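Local coordinates for Cas13d (uncultured Ruminococcus sp, PDB 6IV9), which binds a CRISPR RNA and, through two HEPN domains, matures that RNA and cleaves target RNA, at residues E49-K61 against R428-E440. The protein carries 2 engineered substitutions. Numbering follows the deposited sequence.
With nucleotides of chain B.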
ATOM      1  N   GLU A  49     -13.639   9.345  24.464  1.00 87.96           N
ATOM      2  CA  GLU A  49     -13.064   8.103  23.878  1.00 95.28           C
ATOM      3  C   GLU A  49     -13.982   7.601  22.749  1.00 91.12           C
ATOM      4  O   GLU A  49     -15.207   7.592  22.930  1.00 83.91           O
ATOM      5  CB  GLU A  49     -12.776   7.067  24.976  1.00 95.43           C
ATOM      6  CG  GLU A  49     -12.128   5.793  24.456  1.00 97.07           C
ATOM      7  CD  GLU A  49     -11.167   5.031  25.362  1.00100.38           C
ATOM      8  OE1 GLU A  49     -10.223   4.408  24.831  1.00 80.32           O
ATOM      9  OE2 GLU A  49     -11.389   5.024  26.585  1.00100.57           O
ATOM     10  N   LYS A  50     -13.409   7.305  21.589  1.00 81.36           N
ATOM     11  CA  LYS A  50     -14.283   6.828  20.495  1.00 91.17           C
ATOM     12  C   LYS A  50     -14.785   5.426  20.849  1.00 82.85           C
ATOM     13  O   LYS A  50     -13.989   4.590  21.263  1.00 66.00           O
ATOM     14  CB  LYS A  50     -13.607   6.861  19.123  1.00 89.27           C
ATOM     15  CG  LYS A  50     -14.561   6.602  17.963  1.00 90.51           C
ATOM     16  CD  LYS A  50     -14.645   7.748  16.975  1.00 92.40           C
ATOM     17  CE  LYS A  50     -15.031   7.332  15.572  1.00 89.42           C
ATOM     18  NZ  LYS A  50     -16.480   7.510  15.321  1.00 94.83           N
ATOM     19  N   LYS A  51     -16.076   5.205  20.646  1.00 76.75           N
ATOM     20  CA  LYS A  51     -16.711   3.902  20.920  1.00 69.71           C
ATOM     21  C   LYS A  51     -17.093   3.287  19.574  1.00 59.65           C
ATOM     22  O   LYS A  51     -17.504   3.994  18.659  1.00 46.94           O
ATOM     23  CB  LYS A  51     -17.960   4.086  21.783  1.00 70.21           C
ATOM     24  CG  LYS A  51     -17.852   3.614  23.223  1.00 80.36           C
ATOM     25  CD  LYS A  51     -19.178   3.283  23.875  1.00 79.20           C
ATOM     26  CE  LYS A  51     -19.008   2.495  25.157  1.00 85.43           C
ATOM     27  NZ  LYS A  51     -20.066   1.476  25.362  1.00 84.95           N
ATOM     28  N   LYS A  52     -16.953   1.975  19.510  1.00 50.86           N
ATOM     29  CA  LYS A  52     -17.271   1.131  18.350  1.00 41.86           C
ATOM     30  C   LYS A  52     -18.795   0.990  18.237  1.00 34.09           C
ATOM     31  O   LYS A  52     -19.497   1.423  19.126  1.00 30.53           O
ATOM     32  CB  LYS A  52     -16.637  -0.218  18.678  1.00 46.24           C
ATOM     33  CG  LYS A  52     -16.564  -1.243  17.565  1.00 55.31           C
ATOM     34  CD  LYS A  52     -16.536  -2.644  18.072  1.00 56.50           C
ATOM     35  CE  LYS A  52     -15.162  -3.076  18.500  1.00 51.55           C
ATOM     36  NZ  LYS A  52     -15.109  -4.539  18.629  1.00 42.81           N
ATOM     37  N   SER A  53     -19.247   0.445  17.127  1.00 25.86           N
ATOM     38  CA  SER A  53     -20.679   0.161  16.976  1.00 28.82           C
ATOM     39  C   SER A  53     -21.014  -0.990  17.926  1.00 25.72           C
ATOM     40  O   SER A  53     -20.369  -1.995  17.849  1.00 24.47           O
ATOM     41  CB  SER A  53     -20.954  -0.228  15.556  1.00 26.50           C
ATOM     42  OG  SER A  53     -22.117  -0.990  15.465  1.00 23.95           O
ATOM     43  N   SER A  54     -22.004  -0.824  18.793  1.00 25.51           N
ATOM     44  CA  SER A  54     -22.438  -1.943  19.666  1.00 25.87           C
ATOM     45  C   SER A  54     -23.096  -3.036  18.816  1.00 26.19           C
ATOM     46  O   SER A  54     -23.110  -4.165  19.221  1.00 24.41           O
ATOM     47  CB  SER A  54     -23.297  -1.485  20.794  1.00 33.27           C
ATOM     48  OG  SER A  54     -24.573  -1.136  20.334  1.00 37.26           O
ATOM     49  N   VAL A  55     -23.666  -2.657  17.682  1.00 23.93           N
ATOM     50  CA  VAL A  55     -24.293  -3.676  16.804  1.00 26.42           C
ATOM     51  C   VAL A  55     -23.211  -4.632  16.290  1.00 23.78           C
ATOM     52  O   VAL A  55     -23.425  -5.807  16.330  1.00 23.47           O
ATOM     53  CB  VAL A  55     -25.097  -3.018  15.670  1.00 24.26           C
ATOM     54  CG1 VAL A  55     -25.682  -4.045  14.734  1.00 25.38           C
ATOM     55  CG2 VAL A  55     -26.189  -2.116  16.208  1.00 27.02           C
ATOM     56  N   LYS A  56     -22.094  -4.101  15.809  1.00 24.80           N
ATOM     57  CA  LYS A  56     -20.980  -4.954  15.335  1.00 24.38           C
ATOM     58  C   LYS A  56     -20.372  -5.717  16.514  1.00 24.43           C
ATOM     59  O   LYS A  56     -20.116  -6.876  16.377  1.00 24.75           O
ATOM     60  CB  LYS A  56     -19.903  -4.097  14.675  1.00 23.68           C
ATOM     61  CG  LYS A  56     -20.355  -3.324  13.453  1.00 24.83           C
ATOM     62  CD  LYS A  56     -20.595  -4.178  12.255  1.00 23.88           C
ATOM     63  CE  LYS A  56     -21.078  -3.380  11.066  1.00 23.46           C
ATOM     64  NZ  LYS A  56     -21.270  -4.215   9.874  1.00 23.69           N
ATOM     65  N   ALA A  57     -20.188  -5.040  17.641  1.00 24.48           N
ATOM     66  CA  ALA A  57     -19.569  -5.666  18.833  1.00 27.46           C
ATOM     67  C   ALA A  57     -20.406  -6.863  19.303  1.00 26.25           C
ATOM     68  O   ALA A  57     -19.836  -7.886  19.543  1.00 26.98           O
ATOM     69  CB  ALA A  57     -19.396  -4.638  19.915  1.00 27.98           C
ATOM     70  N   ALA A  58     -21.728  -6.717  19.319  1.00 25.32           N
ATOM     71  CA  ALA A  58     -22.696  -7.748  19.761  1.00 28.36           C
ATOM     72  C   ALA A  58     -22.683  -8.966  18.832  1.00 29.98           C
ATOM     73  O   ALA A  58     -23.143 -10.005  19.248  1.00 32.04           O
ATOM     74  CB  ALA A  58     -24.071  -7.161  19.907  1.00 25.48           C
ATOM     75  N   GLY A  59     -22.199  -8.811  17.602  1.00 26.52           N
ATOM     76  CA  GLY A  59     -22.103  -9.942  16.663  1.00 26.28           C
ATOM     77  C   GLY A  59     -22.902  -9.829  15.370  1.00 27.14           C
ATOM     78  O   GLY A  59     -22.761 -10.726  14.580  1.00 29.04           O
ATOM     79  N   MET A  60     -23.648  -8.750  15.134  1.00 25.46           N
ATOM     80  CA  MET A  60     -24.411  -8.644  13.867  1.00 25.30           C
ATOM     81  C   MET A  60     -23.492  -8.093  12.777  1.00 26.29           C
ATOM     82  O   MET A  60     -23.097  -6.964  12.880  1.00 27.60           O
ATOM     83  CB  MET A  60     -25.622  -7.724  13.992  1.00 27.95           C
ATOM     84  CG  MET A  60     -26.441  -7.691  12.731  1.00 34.07           C
ATOM     85  SD  MET A  60     -27.998  -6.840  12.937  1.00 36.52           S
ATOM     86  CE  MET A  60     -28.916  -8.037  13.893  1.00 40.27           C
ATOM     87  N   LYS A  61     -23.106  -8.955  11.848  1.00 24.50           N
ATOM     88  CA  LYS A  61     -22.211  -8.609  10.720  1.00 24.27           C
ATOM     89  C   LYS A  61     -22.905  -7.783   9.638  1.00 26.75           C
ATOM     90  O   LYS A  61     -22.344  -6.808   9.220  1.00 25.65           O
ATOM     91  CB  LYS A  61     -21.719  -9.894  10.071  1.00 22.09           C
ATOM     92  CG  LYS A  61     -20.702  -9.739   8.960  1.00 23.88           C
ATOM     93  CD  LYS A  61     -20.170 -11.075   8.544  1.00 24.70           C
ATOM     94  CE  LYS A  61     -19.310 -11.022   7.311  1.00 26.94           C
ATOM     95  NZ  LYS A  61     -18.020 -10.387   7.608  1.00 28.83           N
ATOM     96  N   ARG A 428     -13.350 -13.517  20.610  1.00 27.86           N
ATOM     97  CA  ARG A 428     -14.668 -13.054  21.090  1.00 27.91           C
ATOM     98  C   ARG A 428     -14.480 -11.846  22.006  1.00 26.42           C
ATOM     99  O   ARG A 428     -15.186 -10.898  21.839  1.00 28.44           O
ATOM    100  CB  ARG A 428     -15.379 -14.203  21.799  1.00 30.10           C
ATOM    101  CG  ARG A 428     -16.769 -13.867  22.299  1.00 33.83           C
ATOM    102  CD  ARG A 428     -17.494 -15.103  22.776  1.00 37.20           C
ATOM    103  NE  ARG A 428     -18.029 -15.851  21.664  1.00 34.93           N
ATOM    104  CZ  ARG A 428     -18.238 -17.155  21.661  1.00 46.77           C
ATOM    105  NH1 ARG A 428     -18.350 -17.816  22.799  1.00 45.41           N
ATOM    106  NH2 ARG A 428     -18.349 -17.792  20.518  1.00 43.22           N
ATOM    107  N   LYS A 429     -13.520 -11.886  22.919  1.00 28.81           N
ATOM    108  CA  LYS A 429     -13.334 -10.739  23.836  1.00 26.39           C
ATOM    109  C   LYS A 429     -12.958  -9.491  23.041  1.00 27.12           C
ATOM    110  O   LYS A 429     -13.446  -8.450  23.371  1.00 25.70           O
ATOM    111  CB  LYS A 429     -12.237 -11.013  24.863  1.00 30.74           C
ATOM    112  CG  LYS A 429     -12.602 -11.992  25.960  1.00 36.76           C
ATOM    113  CD  LYS A 429     -11.456 -12.246  26.877  1.00 43.14           C
ATOM    114  CE  LYS A 429     -11.750 -13.306  27.906  1.00 50.85           C
ATOM    115  NZ  LYS A 429     -11.058 -14.572  27.579  1.00 62.01           N
ATOM    116  N   LEU A 430     -12.072  -9.625  22.062  1.00 25.35           N
ATOM    117  CA  LEU A 430     -11.649  -8.472  21.234  1.00 25.04           C
ATOM    118  C   LEU A 430     -12.846  -7.940  20.443  1.00 23.90           C
ATOM    119  O   LEU A 430     -13.008  -6.754  20.365  1.00 24.60           O
ATOM    120  CB  LEU A 430     -10.509  -8.921  20.326  1.00 24.84           C
ATOM    121  CG  LEU A 430      -9.232  -9.276  21.079  1.00 25.31           C
ATOM    122  CD1 LEU A 430      -8.219  -9.935  20.179  1.00 28.19           C
ATOM    123  CD2 LEU A 430      -8.644  -8.066  21.760  1.00 27.06           C
ATOM    124  N   ARG A 431     -13.654  -8.828  19.889  1.00 25.50           N
ATOM    125  CA  ARG A 431     -14.846  -8.382  19.133  1.00 25.90           C
ATOM    126  C   ARG A 431     -15.806  -7.638  20.066  1.00 27.66           C
ATOM    127  O   ARG A 431     -16.394  -6.673  19.641  1.00 26.01           O
ATOM    128  CB  ARG A 431     -15.520  -9.566  18.436  1.00 25.35           C
ATOM    129  CG  ARG A 431     -14.775 -10.050  17.206  1.00 24.19           C
ATOM    130  CD  ARG A 431     -15.512 -11.080  16.381  1.00 25.87           C
ATOM    131  NE  ARG A 431     -15.022 -11.136  15.020  1.00 25.27           N
ATOM    132  CZ  ARG A 431     -15.013 -12.208  14.247  1.00 27.56           C
ATOM    133  NH1 ARG A 431     -15.266 -13.400  14.734  1.00 26.69           N
ATOM    134  NH2 ARG A 431     -14.743 -12.086  12.973  1.00 28.97           N
ATOM    135  N   PHE A 432     -15.968  -8.134  21.291  1.00 27.04           N
ATOM    136  CA  PHE A 432     -16.860  -7.533  22.313  1.00 26.26           C
ATOM    137  C   PHE A 432     -16.334  -6.185  22.806  1.00 26.91           C
ATOM    138  O   PHE A 432     -17.111  -5.398  23.269  1.00 28.75           O
ATOM    139  CB  PHE A 432     -17.066  -8.493  23.479  1.00 26.46           C
ATOM    140  CG  PHE A 432     -17.991  -9.634  23.164  1.00 27.85           C
ATOM    141  CD1 PHE A 432     -18.608  -9.723  21.933  1.00 24.76           C
ATOM    142  CD2 PHE A 432     -18.250 -10.610  24.105  1.00 28.45           C
ATOM    143  CE1 PHE A 432     -19.464 -10.766  21.649  1.00 28.54           C
ATOM    144  CE2 PHE A 432     -19.114 -11.650  23.817  1.00 28.77           C
ATOM    145  CZ  PHE A 432     -19.709 -11.729  22.590  1.00 29.65           C
ATOM    146  N   SER A 433     -15.031  -5.962  22.715  1.00 27.01           N
ATOM    147  CA  SER A 433     -14.446  -4.717  23.263  1.00 28.13           C
ATOM    148  C   SER A 433     -15.031  -3.484  22.569  1.00 32.03           C
ATOM    149  O   SER A 433     -15.250  -3.529  21.384  1.00 31.17           O
ATOM    150  CB  SER A 433     -12.953  -4.749  23.230  1.00 30.85           C
ATOM    151  OG  SER A 433     -12.473  -4.694  21.916  1.00 36.30           O
ATOM    152  N   MET A 434     -15.286  -2.428  23.328  1.00 28.39           N
ATOM    153  CA  MET A 434     -15.922  -1.226  22.746  1.00 33.93           C
ATOM    154  C   MET A 434     -14.935  -0.070  22.603  1.00 34.24           C
ATOM    155  O   MET A 434     -15.293   0.899  21.996  1.00 36.74           O
ATOM    156  CB  MET A 434     -17.100  -0.782  23.610  1.00 36.60           C
ATOM    157  CG  MET A 434     -18.212  -1.775  23.613  1.00 35.84           C
ATOM    158  SD  MET A 434     -18.983  -1.805  22.012  1.00 38.80           S
ATOM    159  CE  MET A 434     -19.728  -0.184  21.970  1.00 36.35           C
ATOM    160  N   THR A 435     -13.753  -0.182  23.188  1.00 37.93           N
ATOM    161  CA  THR A 435     -12.771   0.921  23.109  1.00 36.33           C
ATOM    162  C   THR A 435     -11.359   0.367  22.954  1.00 37.13           C
ATOM    163  O   THR A 435     -11.147  -0.781  23.266  1.00 33.24           O
ATOM    164  CB  THR A 435     -12.818   1.808  24.353  1.00 38.13           C
ATOM    165  OG1 THR A 435     -12.256   1.039  25.403  1.00 36.37           O
ATOM    166  CG2 THR A 435     -14.214   2.235  24.735  1.00 39.88           C
ATOM    167  N   ASP A 436     -10.451   1.231  22.511  1.00 42.12           N
ATOM    168  CA  ASP A 436      -9.027   0.888  22.306  1.00 46.37           C
ATOM    169  C   ASP A 436      -8.435   0.498  23.654  1.00 45.63           C
ATOM    170  O   ASP A 436      -7.704  -0.455  23.697  1.00 42.95           O
ATOM    171  CB  ASP A 436      -8.270   2.054  21.671  1.00 53.72           C
ATOM    172  CG  ASP A 436      -8.511   2.218  20.178  1.00 68.23           C
ATOM    173  OD1 ASP A 436      -9.281   1.436  19.611  1.00 66.97           O
ATOM    174  OD2 ASP A 436      -7.907   3.124  19.586  1.00 86.57           O
ATOM    175  N   ASP A 437      -8.779   1.218  24.712  1.00 45.78           N
ATOM    176  CA  ASP A 437      -8.232   0.917  26.059  1.00 49.17           C
ATOM    177  C   ASP A 437      -8.671  -0.478  26.497  1.00 45.64           C
ATOM    178  O   ASP A 437      -7.854  -1.198  27.053  1.00 40.24           O
ATOM    179  CB  ASP A 437      -8.615   1.990  27.076  1.00 60.75           C
ATOM    180  CG  ASP A 437      -7.771   3.246  26.964  1.00 74.34           C
ATOM    181  OD1 ASP A 437      -7.250   3.507  25.863  1.00 79.51           O
ATOM    182  OD2 ASP A 437      -7.647   3.958  27.973  1.00 78.82           O
ATOM    183  N   GLU A 438      -9.930  -0.827  26.256  1.00 40.54           N
ATOM    184  CA  GLU A 438     -10.423  -2.174  26.619  1.00 40.83           C
ATOM    185  C   GLU A 438      -9.639  -3.216  25.824  1.00 34.04           C
ATOM    186  O   GLU A 438      -9.271  -4.210  26.388  1.00 35.41           O
ATOM    187  CB  GLU A 438     -11.892  -2.315  26.256  1.00 39.70           C
ATOM    188  CG  GLU A 438     -12.804  -1.773  27.313  1.00 51.34           C
ATOM    189  CD  GLU A 438     -14.259  -1.704  26.906  1.00 59.11           C
ATOM    190  OE1 GLU A 438     -14.899  -0.716  27.266  1.00 58.89           O
ATOM    191  OE2 GLU A 438     -14.736  -2.640  26.256  1.00 46.37           O
ATOM    192  N   LYS A 439      -9.401  -2.955  24.549  1.00 32.77           N
ATOM    193  CA  LYS A 439      -8.671  -3.922  23.700  1.00 31.98           C
ATOM    194  C   LYS A 439      -7.256  -4.123  24.234  1.00 30.49           C
ATOM    195  O   LYS A 439      -6.838  -5.249  24.335  1.00 32.42           O
ATOM    196  CB  LYS A 439      -8.654  -3.433  22.256  1.00 35.80           C
ATOM    197  CG  LYS A 439      -8.046  -4.409  21.278  1.00 42.43           C
ATOM    198  CD  LYS A 439      -7.933  -3.831  19.908  1.00 47.71           C
ATOM    199  CE  LYS A 439      -9.199  -4.016  19.122  1.00 50.32           C
ATOM    200  NZ  LYS A 439      -9.086  -3.372  17.797  1.00 56.60           N
ATOM    201  N   GLU A 440      -6.579  -3.044  24.612  1.00 35.32           N
ATOM    202  CA  GLU A 440      -5.207  -3.156  25.167  1.00 38.39           C
ATOM    203  C   GLU A 440      -5.254  -3.992  26.447  1.00 38.31           C
ATOM    204  O   GLU A 440      -4.377  -4.808  26.634  1.00 41.03           O
ATOM    205  CB  GLU A 440      -4.629  -1.778  25.448  1.00 44.84           C
ATOM    206  CG  GLU A 440      -4.318  -0.999  24.194  1.00 51.09           C
ATOM    207  CD  GLU A 440      -3.567  -1.791  23.145  1.00 62.39           C
ATOM    208  OE1 GLU A 440      -2.354  -1.954  23.298  1.00 58.92           O
ATOM    209  OE2 GLU A 440      -4.207  -2.253  22.187  1.00 68.43           O
TER
ATOM    210  P     U B  31     -12.272  -3.947  15.594  1.00 29.57           P
ATOM    211  OP1   U B  31     -12.017  -3.296  16.874  1.00 31.53           O
ATOM    212  OP2   U B  31     -11.682  -3.582  14.280  1.00 31.87           O
ATOM    213  O5'   U B  31     -11.776  -5.447  15.698  1.00 26.09           O
ATOM    214  C5'   U B  31     -12.094  -6.196  16.899  1.00 25.86           C
ATOM    215  C4'   U B  31     -11.653  -7.614  16.677  1.00 26.24           C
ATOM    216  O4'   U B  31     -12.467  -8.208  15.653  1.00 26.02           O
ATOM    217  C3'   U B  31     -10.236  -7.857  16.150  1.00 26.90           C
ATOM    218  O3'   U B  31      -9.248  -7.672  17.173  1.00 29.49           O
ATOM    219  C2'   U B  31     -10.344  -9.289  15.654  1.00 27.61           C
ATOM    220  O2'   U B  31     -10.313 -10.206  16.715  1.00 31.35           O
ATOM    221  C1'   U B  31     -11.742  -9.271  15.043  1.00 28.00           C
ATOM    222  N1    U B  31     -11.638  -8.966  13.625  1.00 28.98           N
ATOM    223  C2    U B  31     -11.329 -10.005  12.790  1.00 30.96           C
ATOM    224  O2    U B  31     -11.120 -11.135  13.200  1.00 34.55           O
ATOM    225  N3    U B  31     -11.252  -9.665  11.473  1.00 29.25           N
ATOM    226  C4    U B  31     -11.445  -8.411  10.922  1.00 28.27           C
ATOM    227  O4    U B  31     -11.299  -8.245   9.712  1.00 35.06           O
ATOM    228  C5    U B  31     -11.759  -7.397  11.862  1.00 30.39           C
ATOM    229  C6    U B  31     -11.836  -7.700  13.148  1.00 26.72           C
ATOM    230  P     C B  30     -14.359  -1.405  11.459  1.00 27.69           P
ATOM    231  OP1   C B  30     -13.910  -0.425  12.412  1.00 26.58           O
ATOM    232  OP2   C B  30     -13.445  -1.996  10.465  1.00 25.43           O
ATOM    233  O5'   C B  30     -14.920  -2.696  12.195  1.00 24.64           O
ATOM    234  C5'   C B  30     -15.738  -2.572  13.365  1.00 23.89           C
ATOM    235  C4'   C B  30     -15.795  -3.898  14.079  1.00 22.02           C
ATOM    236  O4'   C B  30     -16.432  -4.905  13.253  1.00 25.23           O
ATOM    237  C3'   C B  30     -14.501  -4.565  14.488  1.00 23.87           C
ATOM    238  O3'   C B  30     -13.922  -3.913  15.601  1.00 27.22           O
ATOM    239  C2'   C B  30     -15.011  -5.970  14.829  1.00 25.19           C
ATOM    240  O2'   C B  30     -15.605  -6.040  16.120  1.00 25.88           O
ATOM    241  C1'   C B  30     -16.046  -6.175  13.724  1.00 22.82           C
ATOM    242  N1    C B  30     -15.550  -6.970  12.595  1.00 23.53           N
ATOM    243  C2    C B  30     -15.388  -8.323  12.840  1.00 25.04           C
ATOM    244  O2    C B  30     -15.680  -8.758  13.966  1.00 24.43           O
ATOM    245  N3    C B  30     -14.922  -9.122  11.855  1.00 22.88           N
ATOM    246  C4    C B  30     -14.701  -8.622  10.638  1.00 26.46           C
ATOM    247  N4    C B  30     -14.356  -9.468   9.682  1.00 26.05           N
ATOM    248  C5    C B  30     -14.903  -7.239  10.344  1.00 25.76           C
ATOM    249  C6    C B  30     -15.398  -6.473  11.330  1.00 24.41           C
ATOM    250  P     A B  29     -14.928   0.164   5.587  1.00 27.57           P
ATOM    251  OP1   A B  29     -13.964  -0.792   5.171  1.00 24.45           O
ATOM    252  OP2   A B  29     -16.173   0.419   4.823  1.00 27.68           O
ATOM    253  O5'   A B  29     -15.282  -0.269   7.080  1.00 23.54           O
ATOM    254  C5'   A B  29     -16.120   0.564   7.886  1.00 23.78           C
ATOM    255  C4'   A B  29     -16.973  -0.324   8.756  1.00 21.24           C
ATOM    256  O4'   A B  29     -17.787  -1.146   7.882  1.00 23.67           O
ATOM    257  C3'   A B  29     -16.205  -1.341   9.586  1.00 21.86           C
ATOM    258  O3'   A B  29     -15.598  -0.737  10.734  1.00 23.92           O
ATOM    259  C2'   A B  29     -17.315  -2.347   9.880  1.00 25.90           C
ATOM    260  O2'   A B  29     -18.191  -1.871  10.898  1.00 26.83           O
ATOM    261  C1'   A B  29     -18.038  -2.381   8.519  1.00 21.32           C
ATOM    262  N9    A B  29     -17.524  -3.411   7.670  1.00 21.13           N
ATOM    263  C8    A B  29     -16.561  -3.331   6.692  1.00 24.58           C
ATOM    264  N7    A B  29     -16.200  -4.494   6.226  1.00 21.93           N
ATOM    265  C5    A B  29     -16.949  -5.400   6.958  1.00 24.21           C
ATOM    266  C6    A B  29     -16.986  -6.798   6.974  1.00 26.37           C
ATOM    267  N6    A B  29     -16.261  -7.567   6.164  1.00 25.28           N
ATOM    268  N1    A B  29     -17.836  -7.396   7.844  1.00 26.39           N
ATOM    269  C2    A B  29     -18.577  -6.626   8.639  1.00 24.49           C
ATOM    270  N3    A B  29     -18.610  -5.303   8.732  1.00 24.10           N
ATOM    271  C4    A B  29     -17.734  -4.747   7.879  1.00 22.59           C
TER
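Met434 folds its thioether over the N-terminal turn of helix 54-58, with SD 3.5 Å from Ala57 CB. Its chain bends at chi2 (-69°) and again at chi3, which curls CE back to the Lys52 carbonyl and to Ser54 CB. The Lys51 chain crosses the other flank of this methionine. The backbones are tied too: Lys52 N donates to Met434 O at 3.2 Å, nearly straight at 162°. Ala57 O lies at the edge of the Phe432 ring, 3.3 Å from CD1.

Lys52 leaves its backbone with CG anti to N and turns at chi3 (-82°), reaching the C-terminal end of helix 420-432. There NZ donates to Arg431 O at 2.7 Å, from above the carbonyl plane, and to O2' of C30 of chain B at 3.0 Å. One ammonium group joins both segments to the RNA. Arg431 bonds the base of the same nucleotide: NH2 donates to its N3, NE weakly to its O2, and NH1 is held by Gly76 O. Lys56 NZ grips N3 of A29 of chain B at 3.1 Å, Lys61 O at 2.9 Å, and a phosphate of the RNA. A methionine at Lys56 would probably leave that N3 and Lys61 O short of a donor, and the phosphate short of a positive mate. Lys61 NZ donates to N1 of the same A29 at 3.0 Å, and Lys439 NZ donates to OP1 of U31 of chain B. Ser53 caps helix 54-58 and bonds a phosphate. Together the two segments form a basic crRNA-binding surface that meets bases, sugars and phosphates.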